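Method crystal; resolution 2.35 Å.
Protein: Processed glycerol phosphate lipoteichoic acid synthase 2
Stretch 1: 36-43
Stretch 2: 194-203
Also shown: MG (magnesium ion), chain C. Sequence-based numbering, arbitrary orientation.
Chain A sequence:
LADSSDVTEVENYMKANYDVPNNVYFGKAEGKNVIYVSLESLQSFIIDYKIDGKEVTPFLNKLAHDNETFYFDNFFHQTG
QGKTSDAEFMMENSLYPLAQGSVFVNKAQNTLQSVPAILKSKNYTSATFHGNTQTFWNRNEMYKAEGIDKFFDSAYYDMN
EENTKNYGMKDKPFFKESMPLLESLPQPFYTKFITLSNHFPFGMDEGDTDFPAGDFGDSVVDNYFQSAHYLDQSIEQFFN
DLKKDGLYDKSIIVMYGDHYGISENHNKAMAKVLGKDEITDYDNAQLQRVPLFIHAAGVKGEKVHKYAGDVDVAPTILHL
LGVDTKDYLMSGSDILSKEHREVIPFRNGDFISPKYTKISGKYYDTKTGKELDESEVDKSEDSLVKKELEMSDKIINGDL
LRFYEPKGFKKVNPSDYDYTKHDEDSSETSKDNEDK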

# COMPACT_ATOMS: atom_id res chain seq x y z
N TYR A 36 6.32 -3.69 6.67
CA TYR A 36 5.20 -3.05 6.03
C TYR A 36 4.00 -3.25 6.93
O TYR A 36 3.84 -4.32 7.53
CB TYR A 36 4.89 -3.69 4.66
CG TYR A 36 5.60 -3.13 3.48
CD1 TYR A 36 6.86 -3.59 3.11
CD2 TYR A 36 4.98 -2.19 2.66
CE1 TYR A 36 7.51 -3.10 1.96
CE2 TYR A 36 5.62 -1.69 1.51
CZ TYR A 36 6.89 -2.15 1.18
OH TYR A 36 7.51 -1.66 0.06
N VAL A 37 3.14 -2.24 7.00
CA VAL A 37 1.82 -2.34 7.63
C VAL A 37 0.73 -1.86 6.70
O VAL A 37 0.74 -0.71 6.28
CB VAL A 37 1.70 -1.51 8.93
CG1 VAL A 37 0.34 -1.77 9.56
CG2 VAL A 37 2.87 -1.85 9.90
N SER A 38 -0.20 -2.75 6.37
CA SER A 38 -1.36 -2.41 5.58
C SER A 38 -2.47 -1.98 6.52
O SER A 38 -2.99 -2.79 7.28
CB SER A 38 -1.79 -3.63 4.76
OG SER A 38 -3.11 -3.49 4.24
N LEU A 39 -2.84 -0.69 6.44
CA LEU A 39 -3.87 -0.04 7.27
C LEU A 39 -5.21 -0.15 6.59
O LEU A 39 -5.54 0.65 5.69
CB LEU A 39 -3.52 1.43 7.42
CG LEU A 39 -2.15 1.72 8.02
CD1 LEU A 39 -1.82 3.19 7.99
CD2 LEU A 39 -2.06 1.19 9.45
N GLU A 40 -5.99 -1.14 6.99
CA GLU A 40 -7.23 -1.51 6.32
C GLU A 40 -8.21 -0.34 6.12
O GLU A 40 -8.60 0.33 7.12
CB GLU A 40 -7.93 -2.61 7.14
CG GLU A 40 -9.16 -3.25 6.51
CD GLU A 40 -8.98 -3.63 5.04
OE1 GLU A 40 -8.13 -4.50 4.72
OE2 GLU A 40 -9.71 -3.04 4.20
N SER A 41 -8.61 -0.13 4.86
CA SER A 41 -9.72 0.78 4.50
C SER A 41 -9.53 2.22 4.99
O SER A 41 -10.50 2.96 5.11
CB SER A 41 -11.04 0.25 5.05
OG SER A 41 -11.44 -0.96 4.43
N LEU A 42 -8.28 2.59 5.30
CA LEU A 42 -7.97 3.91 5.85
C LEU A 42 -7.66 4.97 4.77
O LEU A 42 -6.72 4.83 3.99
CB LEU A 42 -6.81 3.80 6.83
CG LEU A 42 -6.65 5.07 7.66
CD1 LEU A 42 -7.83 5.26 8.63
CD2 LEU A 42 -5.31 5.10 8.40
N GLN A 43 -8.47 6.02 4.73
CA GLN A 43 -8.33 7.09 3.70
C GLN A 43 -7.65 8.31 4.33
O GLN A 43 -7.79 8.55 5.52
CB GLN A 43 -9.70 7.48 3.11
CG GLN A 43 -10.37 6.33 2.33
CD GLN A 43 -11.83 6.58 1.95
OE1 GLN A 43 -12.16 7.52 1.20
NE2 GLN A 43 -12.71 5.71 2.44
N ILE A 194 -0.77 -7.38 7.91
CA ILE A 194 -2.05 -7.05 7.28
C ILE A 194 -3.13 -6.94 8.35
O ILE A 194 -3.57 -7.96 8.90
CB ILE A 194 -2.47 -8.08 6.19
CG1 ILE A 194 -1.27 -8.52 5.32
CG2 ILE A 194 -3.72 -7.53 5.36
CD1 ILE A 194 -0.63 -7.42 4.46
N THR A 195 -3.54 -5.71 8.66
CA THR A 195 -4.54 -5.46 9.70
C THR A 195 -5.90 -5.87 9.16
O THR A 195 -6.06 -5.99 7.96
CB THR A 195 -4.56 -3.96 10.17
OG1 THR A 195 -4.97 -3.07 9.10
CG2 THR A 195 -3.18 -3.58 10.68
N LEU A 196 -6.87 -6.04 10.06
CA LEU A 196 -8.21 -6.56 9.78
C LEU A 196 -9.38 -5.75 10.32
O LEU A 196 -10.49 -5.83 9.76
CB LEU A 196 -8.35 -7.94 10.45
CG LEU A 196 -7.91 -9.09 9.56
CD1 LEU A 196 -8.00 -10.41 10.29
CD2 LEU A 196 -8.70 -9.08 8.23
N SER A 197 -9.17 -5.05 11.44
CA SER A 197 -10.23 -4.51 12.26
C SER A 197 -11.03 -3.38 11.58
O SER A 197 -12.23 -3.29 11.80
CB SER A 197 -9.68 -4.00 13.60
OG SER A 197 -9.48 -5.06 14.55
N ASN A 198 -10.40 -2.54 10.76
CA ASN A 198 -11.14 -1.44 10.13
C ASN A 198 -11.84 -1.87 8.82
O ASN A 198 -11.65 -1.24 7.77
CB ASN A 198 -10.24 -0.22 9.90
CG ASN A 198 -11.02 1.05 9.66
OD1 ASN A 198 -12.00 1.33 10.36
ND2 ASN A 198 -10.58 1.85 8.67
N HIS A 199 -12.61 -2.96 8.90
CA HIS A 199 -13.32 -3.54 7.74
C HIS A 199 -14.76 -3.10 7.74
O HIS A 199 -15.37 -3.01 8.80
CB HIS A 199 -13.28 -5.08 7.77
CG HIS A 199 -12.35 -5.68 6.75
ND1 HIS A 199 -11.27 -6.47 7.09
CD2 HIS A 199 -12.34 -5.59 5.39
CE1 HIS A 199 -10.64 -6.86 5.99
NE2 HIS A 199 -11.27 -6.33 4.95
N PHE A 200 -15.29 -2.77 6.55
CA PHE A 200 -16.72 -2.52 6.34
C PHE A 200 -17.57 -3.61 7.02
O PHE A 200 -17.19 -4.76 6.96
CB PHE A 200 -16.98 -2.56 4.84
CG PHE A 200 -18.38 -2.21 4.45
CD1 PHE A 200 -18.71 -0.89 4.12
CD2 PHE A 200 -19.37 -3.22 4.42
CE1 PHE A 200 -20.04 -0.57 3.75
CE2 PHE A 200 -20.71 -2.89 4.07
CZ PHE A 200 -21.04 -1.57 3.72
N PRO A 201 -18.71 -3.27 7.66
CA PRO A 201 -19.39 -1.99 7.91
C PRO A 201 -18.83 -1.20 9.11
O PRO A 201 -19.48 -0.26 9.53
CB PRO A 201 -20.82 -2.42 8.22
CG PRO A 201 -20.63 -3.71 8.98
CD PRO A 201 -19.48 -4.39 8.22
N PHE A 202 -17.66 -1.56 9.64
CA PHE A 202 -16.93 -0.71 10.62
C PHE A 202 -17.48 -0.69 12.06
O PHE A 202 -17.09 0.14 12.88
CB PHE A 202 -16.78 0.73 10.08
CG PHE A 202 -16.17 0.80 8.70
CD1 PHE A 202 -14.89 0.35 8.48
CD2 PHE A 202 -16.89 1.33 7.64
CE1 PHE A 202 -14.34 0.40 7.24
CE2 PHE A 202 -16.34 1.41 6.38
CZ PHE A 202 -15.07 0.95 6.16
N GLY A 203 -18.40 -1.58 12.39
CA GLY A 203 -18.79 -1.70 13.82
C GLY A 203 -17.55 -2.02 14.66
O GLY A 203 -16.60 -2.65 14.17
MG MG C . -8.74 -3.99 2.63
O HOH W 1 -5.42 -4.26 5.68
O HOH W 2 -7.43 -7.05 5.64
O HOH W 3 -13.73 -2.28 4.48

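The two stretches run side by side at the end of a β-strand, where residues 36–39 give way to a type II turn from Leu39 to Leu42. Stretch 2 begins alongside this strand and then continues without regular secondary structure past the turn. Contact between them buries 478 Å², summed over both sides, and centres on Glu40, a ligand of the magnesium ion.

Ile194 opens the contact by forming a parallel β-bridge with Ser38, their CA atoms 5.0 Å apart. Both side chains lie on the same face of the sheet, and the methyl CD1 of Ile194 packs against CB of Ser38 at 4.0 Å.

Thr195 follows with the densest bonding of the interface. Its backbone N donates to Ser38 O at 3.3 Å, and its hydroxyl OG1 donates to the same Ser38 O at the shorter distance of 2.7 Å. OG1 also accepts a nearly straight hydrogen bond from Glu40 N (3.0 Å, 166°). One hydroxyl thus joins the last part of the strand to the start of the turn, satisfying a carbonyl and an amide two residues apart. The p rotamer of Thr195 (chi1 65°) places OG1 for this role while its methyl CG2 meets CG1 of Val37 at 4.1 Å, adding a small apolar contact. The carbonyl of Thr195 is tied to Glu40 through solvent: water 1 lies 2.9 Å from Thr195 O and 2.9 Å from Glu40 OE1, within hydrogen-bonding distance of both acceptors, and is also hydrogen-bonded to Ser38 OG at 2.8 Å. Water 2 makes a second bridge, lying 2.8 Å from Glu40 OE1 and 2.9 Å from Thr195 O.

Leu196 and Ser197 turn their CA-to-CB bonds away from stretch 1, but the backbone of Leu196 still matters, because its O accepts a hydrogen bond from His199 ND1 at 2.9 Å and so helps to hold the imidazole in place. Asn198 points back toward the turn, and its amide ND2 donates to Glu40 O at 2.9 Å, pinning the turn's backbone to stretch 2. Nearby, CB of Ser41 approaches Asn198 O to 3.2 Å.

His199 starts sideways, yet its ring reaches Glu40, whose CG lies 3.8 Å from the centroid of the imidazole of His199 and only 5° off its normal, a CH–π contact over the ring face. The same Glu40 carboxylate chelates magnesium through OE1 at 2.2 Å and OE2 at 2.1 Å, four further ligand atoms coming from elsewhere in the structure. Ser41 OG supports this arrangement by donating to Glu40 OE2 at 2.7 Å.

Beyond the imidazole the stretches separate, although water 3 still links them, donating to Ser41 OG and accepting from Phe200 N, both at 2.6 Å. The phenyl ring of Phe200 leads away, and a cis peptide bond precedes the exposed Pro201. Phe202 then brings its ring back, its N donating to His199 O at 2.8 Å and its ring edge meeting Ser41, with CE1 of Phe202 4.0 Å from CB of Ser41.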